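PDB 5UZ8: cadherin-23, which probably serves in calcium-dependent cell adhesion and mechanotransduction in hearing, through a long chain of cadherin repeats joined by calcium-binding linkers. Local coordinates for residues R179-K192 against E204-D218. Residues are numbered along the deposited sequence; the frame is centred on the assembly and turned at random.
Sequences REKKDHYILTALAK and ENSVQVVIRVLDVND. With CA (calcium ion), chain F; CA (calcium ion), chain G; CA (calcium ion), chain E; GSH (glutathione), chain L.
Arg179 NE donates a hydrogen bond, part of a salt bridge, to Asp215 OD1 at 3.0 Å, from above the carboxylate, with the two planes 88° apart. Arg179 CG lies anti to the backbone N (chi1 -164°), and a bend at chi3 turns the guanidinium back to Glu180, where NH2 meets OE1 on its anti side in a salt bridge. Glu180 OE1 and Asp215 OD1 both hold one calcium ion, with Val216 O and Asp218 OD1; Glu127 and Asp251 complete it. Glu180 OE2 also reaches this calcium and binds a second at 2.2 Å, with Asp218 OD2, a glutathione oxygen, a water, Asp178 and Glu127. With an alanine in place of Arg179, the Glu180 and Asp215 carboxylates would probably lose the guanidinium that pairs with both and turn more freely.

Strands 184-192 and 204-214 form an antiparallel hairpin of the cadherin beta-sandwich. Tyr185, Leu187, Val209 and Ile211 point to its buried face. On the other face, Thr188 OG1 donates in plane to a lone pair of Gln208 OE1 at 2.8 Å. Gln208 bends at chi2 toward Thr188, and one water accepts from its NE2 and donates to Ile186 O and Thr188 OG1. Arg212, whose strongest polar partner is Gln122, brings NH1 over one face of the His184 ring. The chemistry implies a hairpin with one apolar face, ending in an anionic cluster probably balanced by the calcium ions and Arg179.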
loop_
_atom_site.group_PDB
_atom_site.type_symbol
_atom_site.label_atom_id
_atom_site.label_comp_id
_atom_site.label_asym_id
_atom_site.label_seq_id
_atom_site.Cartn_x
_atom_site.Cartn_y
_atom_site.Cartn_z
ATOM N N ARG A 179 2.755 -8.773 -19.800
ATOM C CA ARG A 179 1.985 -9.872 -19.198
ATOM C C ARG A 179 2.638 -11.251 -19.354
ATOM O O ARG A 179 2.527 -12.132 -18.476
ATOM C CB ARG A 179 0.585 -9.928 -19.764
ATOM C CG ARG A 179 -0.337 -10.785 -18.895
ATOM C CD ARG A 179 -1.537 -11.246 -19.696
ATOM N NE ARG A 179 -1.082 -12.143 -20.747
ATOM C CZ ARG A 179 -0.779 -13.430 -20.592
ATOM N NH1 ARG A 179 -1.008 -14.084 -19.449
ATOM N NH2 ARG A 179 -0.315 -14.113 -21.631
ATOM N N GLU A 180 3.279 -11.441 -20.508
ATOM C CA GLU A 180 3.875 -12.710 -20.807
ATOM C C GLU A 180 5.098 -13.046 -19.900
ATOM O O GLU A 180 5.443 -14.220 -19.737
ATOM C CB GLU A 180 4.290 -12.739 -22.274
ATOM C CG GLU A 180 3.159 -12.984 -23.264
ATOM C CD GLU A 180 2.208 -11.823 -23.438
ATOM O OE1 GLU A 180 0.979 -12.046 -23.314
ATOM O OE2 GLU A 180 2.644 -10.690 -23.689
ATOM N N LYS A 181 5.768 -12.018 -19.388
ATOM C CA LYS A 181 6.895 -12.154 -18.445
ATOM C C LYS A 181 6.336 -12.346 -17.026
ATOM O O LYS A 181 6.712 -13.249 -16.307
ATOM C CB LYS A 181 7.790 -10.894 -18.457
ATOM C CG LYS A 181 8.793 -10.759 -19.606
ATOM C CD LYS A 181 9.688 -9.528 -19.415
ATOM C CE LYS A 181 10.448 -9.110 -20.681
ATOM N NZ LYS A 181 9.567 -8.447 -21.670
ATOM N N LYS A 182 5.421 -11.472 -16.638
ATOM C CA LYS A 182 4.845 -11.535 -15.297
ATOM C C LYS A 182 3.453 -10.933 -15.346
ATOM O O LYS A 182 3.278 -9.787 -15.791
ATOM C CB LYS A 182 5.733 -10.758 -14.313
ATOM C CG LYS A 182 5.282 -10.854 -12.873
ATOM C CD LYS A 182 6.396 -10.603 -11.852
ATOM C CE LYS A 182 5.857 -10.759 -10.431
ATOM N NZ LYS A 182 6.943 -10.706 -9.415
ATOM N N ASP A 183 2.470 -11.704 -14.917
ATOM C CA ASP A 183 1.073 -11.304 -15.156
ATOM C C ASP A 183 0.395 -10.589 -13.990
ATOM O O ASP A 183 -0.726 -10.112 -14.129
ATOM C CB ASP A 183 0.201 -12.478 -15.635
ATOM C CG ASP A 183 0.050 -13.590 -14.622
ATOM O OD1 ASP A 183 0.547 -13.514 -13.484
ATOM O OD2 ASP A 183 -0.613 -14.592 -14.995
ATOM N N HIS A 184 1.049 -10.529 -12.841
ATOM C CA HIS A 184 0.554 -9.710 -11.743
ATOM C C HIS A 184 1.654 -9.567 -10.683
ATOM O O HIS A 184 2.591 -10.385 -10.616
ATOM C CB HIS A 184 -0.660 -10.329 -11.062
ATOM C CG HIS A 184 -0.357 -11.581 -10.304
ATOM N ND1 HIS A 184 0.002 -12.750 -10.933
ATOM C CD2 HIS A 184 -0.385 -11.854 -8.980
ATOM C CE1 HIS A 184 0.171 -13.703 -10.027
ATOM N NE2 HIS A 184 -0.055 -13.184 -8.831
ATOM N N TYR A 185 1.489 -8.556 -9.848
ATOM C CA TYR A 185 2.431 -8.210 -8.786
ATOM C C TYR A 185 1.668 -8.080 -7.472
ATOM O O TYR A 185 0.518 -7.589 -7.454
ATOM C CB TYR A 185 3.081 -6.861 -9.132
ATOM C CG TYR A 185 3.866 -6.881 -10.405
ATOM C CD1 TYR A 185 3.236 -6.719 -11.637
ATOM C CD2 TYR A 185 5.255 -7.069 -10.389
ATOM C CE1 TYR A 185 3.971 -6.751 -12.832
ATOM C CE2 TYR A 185 6.007 -7.051 -11.560
ATOM C CZ TYR A 185 5.340 -6.897 -12.781
ATOM O OH TYR A 185 6.029 -6.928 -13.959
ATOM N N ILE A 186 2.310 -8.488 -6.381
ATOM C CA ILE A 186 1.782 -8.246 -5.046
ATOM C C ILE A 186 2.886 -7.492 -4.296
ATOM O O ILE A 186 3.863 -8.087 -3.893
ATOM C CB ILE A 186 1.392 -9.568 -4.333
ATOM C CG1 ILE A 186 0.458 -10.379 -5.237
ATOM C CG2 ILE A 186 0.757 -9.270 -2.966
ATOM C CD1 ILE A 186 -0.026 -11.676 -4.620
ATOM N N LEU A 187 2.707 -6.187 -4.165
ATOM C CA LEU A 187 3.711 -5.280 -3.639
ATOM C C LEU A 187 3.367 -4.890 -2.202
ATOM O O LEU A 187 2.207 -4.825 -1.837
ATOM C CB LEU A 187 3.739 -4.030 -4.469
ATOM C CG LEU A 187 3.970 -4.193 -5.967
ATOM C CD1 LEU A 187 3.968 -2.785 -6.554
ATOM C CD2 LEU A 187 5.258 -4.981 -6.183
ATOM N N THR A 188 4.391 -4.665 -1.397
ATOM C CA THR A 188 4.212 -4.141 -0.047
ATOM C C THR A 188 4.485 -2.643 -0.051
ATOM O O THR A 188 5.603 -2.226 -0.366
ATOM C CB THR A 188 5.174 -4.835 0.924
ATOM O OG1 THR A 188 4.922 -6.255 0.912
ATOM C CG2 THR A 188 4.983 -4.298 2.322
ATOM N N ALA A 189 3.479 -1.856 0.317
ATOM C CA ALA A 189 3.628 -0.416 0.513
ATOM C C ALA A 189 3.752 -0.146 2.013
ATOM O O ALA A 189 3.025 -0.757 2.813
ATOM C CB ALA A 189 2.449 0.337 -0.054
ATOM N N LEU A 190 4.664 0.757 2.382
ATOM C CA LEU A 190 4.941 1.069 3.786
ATOM C C LEU A 190 4.622 2.542 4.040
ATOM O O LEU A 190 4.927 3.370 3.186
ATOM C CB LEU A 190 6.404 0.835 4.053
ATOM C CG LEU A 190 6.878 0.798 5.484
ATOM C CD1 LEU A 190 6.331 -0.432 6.205
ATOM C CD2 LEU A 190 8.403 0.723 5.465
ATOM N N ALA A 191 4.000 2.832 5.183
ATOM C CA ALA A 191 3.801 4.204 5.650
ATOM C C ALA A 191 4.588 4.336 6.954
ATOM O O ALA A 191 4.392 3.525 7.866
ATOM C CB ALA A 191 2.333 4.470 5.890
ATOM N N LYS A 192 5.487 5.317 7.030
ATOM C CA LYS A 192 6.357 5.483 8.196
ATOM C C LYS A 192 6.279 6.949 8.641
ATOM O O LYS A 192 6.455 7.875 7.830
ATOM C CB LYS A 192 7.774 5.047 7.851
ATOM C CG LYS A 192 8.793 5.124 8.973
ATOM C CD LYS A 192 10.207 4.750 8.473
ATOM C CE LYS A 192 10.275 3.398 7.805
ATOM N NZ LYS A 192 11.688 2.935 7.602
ATOM N N GLU A 204 5.304 2.601 11.928
ATOM C CA GLU A 204 4.941 2.224 10.577
ATOM C C GLU A 204 3.811 1.208 10.534
ATOM O O GLU A 204 3.546 0.490 11.532
ATOM C CB GLU A 204 6.146 1.633 9.869
ATOM C CG GLU A 204 6.625 0.294 10.418
ATOM C CD GLU A 204 7.933 -0.143 9.791
ATOM O OE1 GLU A 204 8.019 -1.292 9.334
ATOM O OE2 GLU A 204 8.898 0.659 9.763
ATOM N N ASN A 205 3.294 1.039 9.329
ATOM C CA ASN A 205 2.451 -0.086 8.984
ATOM C C ASN A 205 2.615 -0.328 7.497
ATOM O O ASN A 205 2.982 0.593 6.726
ATOM C CB ASN A 205 0.972 0.196 9.278
ATOM C CG ASN A 205 0.533 -0.269 10.660
ATOM O OD1 ASN A 205 0.756 -1.413 11.040
ATOM N ND2 ASN A 205 -0.108 0.617 11.417
ATOM N N SER A 206 2.336 -1.550 7.096
ATOM C CA SER A 206 2.381 -1.893 5.671
ATOM C C SER A 206 1.034 -2.368 5.179
ATOM O O SER A 206 0.201 -2.837 5.956
ATOM C CB SER A 206 3.414 -2.984 5.473
ATOM O OG SER A 206 3.072 -4.132 6.225
ATOM N N VAL A 207 0.878 -2.370 3.866
ATOM C CA VAL A 207 -0.290 -2.913 3.209
ATOM C C VAL A 207 0.121 -3.593 1.889
ATOM O O VAL A 207 1.176 -3.237 1.317
ATOM C CB VAL A 207 -1.331 -1.817 2.971
ATOM C CG1 VAL A 207 -0.880 -0.850 1.902
ATOM C CG2 VAL A 207 -2.674 -2.387 2.600
ATOM N N GLN A 208 -0.662 -4.580 1.423
ATOM C CA GLN A 208 -0.381 -5.229 0.148
ATOM C C GLN A 208 -1.170 -4.560 -0.972
ATOM O O GLN A 208 -2.347 -4.194 -0.802
ATOM C CB GLN A 208 -0.649 -6.730 0.166
ATOM C CG GLN A 208 0.099 -7.500 1.223
ATOM C CD GLN A 208 1.588 -7.466 1.021
ATOM O OE1 GLN A 208 2.337 -6.778 1.774
ATOM N NE2 GLN A 208 2.036 -8.162 0.010
ATOM N N VAL A 209 -0.488 -4.382 -2.097
ATOM C CA VAL A 209 -1.040 -3.779 -3.314
ATOM C C VAL A 209 -0.892 -4.755 -4.474
ATOM O O VAL A 209 0.240 -5.111 -4.815
ATOM C CB VAL A 209 -0.302 -2.482 -3.664
ATOM C CG1 VAL A 209 -0.933 -1.849 -4.921
ATOM C CG2 VAL A 209 -0.347 -1.529 -2.475
ATOM N N VAL A 210 -2.017 -5.202 -5.047
ATOM C CA VAL A 210 -2.047 -6.100 -6.171
ATOM C C VAL A 210 -2.202 -5.295 -7.455
ATOM O O VAL A 210 -3.116 -4.464 -7.591
ATOM C CB VAL A 210 -3.220 -7.108 -6.093
ATOM C CG1 VAL A 210 -3.256 -8.006 -7.328
ATOM C CG2 VAL A 210 -3.109 -7.956 -4.844
ATOM N N ILE A 211 -1.348 -5.573 -8.425
ATOM C CA ILE A 211 -1.514 -5.016 -9.762
ATOM C C ILE A 211 -1.602 -6.189 -10.719
ATOM O O ILE A 211 -0.626 -6.928 -10.907
ATOM C CB ILE A 211 -0.373 -4.062 -10.161
ATOM C CG1 ILE A 211 -0.446 -2.795 -9.318
ATOM C CG2 ILE A 211 -0.487 -3.673 -11.646
ATOM C CD1 ILE A 211 0.848 -2.011 -9.217
ATOM N N ARG A 212 -2.775 -6.369 -11.311
ATOM C CA ARG A 212 -2.993 -7.449 -12.269
ATOM C C ARG A 212 -2.813 -6.877 -13.664
ATOM O O ARG A 212 -3.294 -5.785 -13.964
ATOM C CB ARG A 212 -4.350 -8.098 -12.088
ATOM C CG ARG A 212 -4.510 -8.692 -10.693
ATOM C CD ARG A 212 -5.658 -9.694 -10.577
ATOM N NE ARG A 212 -5.758 -10.145 -9.208
ATOM C CZ ARG A 212 -4.988 -11.076 -8.642
ATOM N NH1 ARG A 212 -4.078 -11.760 -9.346
ATOM N NH2 ARG A 212 -5.157 -11.337 -7.352
ATOM N N VAL A 213 -2.082 -7.607 -14.502
ATOM C CA VAL A 213 -1.674 -7.102 -15.805
ATOM C C VAL A 213 -2.535 -7.788 -16.845
ATOM O O VAL A 213 -2.478 -9.006 -17.002
ATOM C CB VAL A 213 -0.195 -7.392 -16.060
ATOM C CG1 VAL A 213 0.251 -6.824 -17.405
ATOM C CG2 VAL A 213 0.633 -6.811 -14.939
ATOM N N LEU A 214 -3.323 -6.999 -17.544
ATOM C CA LEU A 214 -4.271 -7.506 -18.545
ATOM C C LEU A 214 -3.619 -7.656 -19.917
ATOM O O LEU A 214 -2.782 -6.846 -20.306
ATOM C CB LEU A 214 -5.483 -6.569 -18.632
ATOM C CG LEU A 214 -6.172 -6.312 -17.298
ATOM C CD1 LEU A 214 -7.299 -5.301 -17.469
ATOM C CD2 LEU A 214 -6.683 -7.604 -16.689
ATOM N N ASP A 215 -4.058 -8.668 -20.672
ATOM C CA ASP A 215 -3.436 -9.023 -21.945
ATOM C C ASP A 215 -3.777 -8.029 -23.048
ATOM O O ASP A 215 -4.919 -7.558 -23.143
ATOM C CB ASP A 215 -3.902 -10.401 -22.367
ATOM C CG ASP A 215 -3.033 -11.028 -23.421
ATOM O OD1 ASP A 215 -1.777 -10.904 -23.360
ATOM O OD2 ASP A 215 -3.634 -11.680 -24.316
ATOM N N VAL A 216 -2.784 -7.746 -23.867
ATOM C CA VAL A 216 -2.932 -7.138 -25.184
ATOM C C VAL A 216 -2.440 -8.194 -26.162
ATOM O O VAL A 216 -1.539 -8.999 -25.834
ATOM C CB VAL A 216 -2.039 -5.877 -25.275
ATOM C CG1 VAL A 216 -1.944 -5.302 -26.674
ATOM C CG2 VAL A 216 -2.579 -4.860 -24.295
ATOM N N ASN A 217 -3.051 -8.245 -27.334
ATOM C CA ASN A 217 -2.591 -9.204 -28.327
ATOM C C ASN A 217 -1.300 -8.671 -28.952
ATOM O O ASN A 217 -1.349 -8.005 -29.982
ATOM C CB ASN A 217 -3.635 -9.427 -29.426
ATOM C CG ASN A 217 -3.258 -10.582 -30.323
ATOM O OD1 ASN A 217 -2.688 -11.571 -29.851
ATOM N ND2 ASN A 217 -3.512 -10.453 -31.611
ATOM N N ASP A 218 -0.147 -8.913 -28.325
ATOM C CA ASP A 218 1.116 -8.390 -28.854
ATOM C C ASP A 218 2.084 -9.485 -29.288
ATOM O O ASP A 218 3.209 -9.183 -29.601
ATOM C CB ASP A 218 1.789 -7.416 -27.891
ATOM C CG ASP A 218 2.030 -7.995 -26.459
ATOM O OD1 ASP A 218 1.494 -9.050 -26.049
ATOM O OD2 ASP A 218 2.777 -7.307 -25.705
HETATM CA CA CA F . 0.074 -10.251 -24.596
HETATM CA CA CA G . 3.631 -8.695 -23.940
HETATM CA CA CA E . -1.462 -13.514 -30.245
HETATM N N1 GSH L . 9.828 -6.387 -26.034
HETATM C CA1 GSH L . 8.410 -6.149 -26.260
HETATM C C1 GSH L . 7.843 -5.408 -25.073
HETATM O O11 GSH L . 8.607 -5.190 -24.104
HETATM O O12 GSH L . 6.632 -5.079 -25.105
HETATM C CB1 GSH L . 7.645 -7.470 -26.474
HETATM C CG1 GSH L . 7.675 -8.366 -25.236
HETATM C CD1 GSH L . 6.682 -9.498 -25.363
HETATM O OE1 GSH L . 5.472 -9.301 -25.293
HETATM N N2 GSH L . 7.211 -10.709 -25.505
HETATM C CA2 GSH L . 6.426 -11.925 -25.445
HETATM C C2 GSH L . 6.945 -12.859 -24.390
HETATM O O2 GSH L . 6.779 -14.059 -24.531
HETATM C CB2 GSH L . 6.421 -12.586 -26.823
HETATM S SG2 GSH L . 5.598 -11.483 -27.986
HETATM N N3 GSH L . 7.505 -12.300 -23.310
HETATM C CA3 GSH L . 7.978 -13.063 -22.170
HETATM C C3 GSH L . 9.473 -12.932 -21.959
HETATM O O31 GSH L . 9.977 -13.639 -21.057
HETATM O O32 GSH L . 10.139 -12.112 -22.644
HETATM O O HOH W 1 -3.243 -11.124 -15.619
HETATM O O HOH W 2 4.608 -8.125 -1.264
HETATM O O HOH W 3 4.853 -6.606 -23.541
#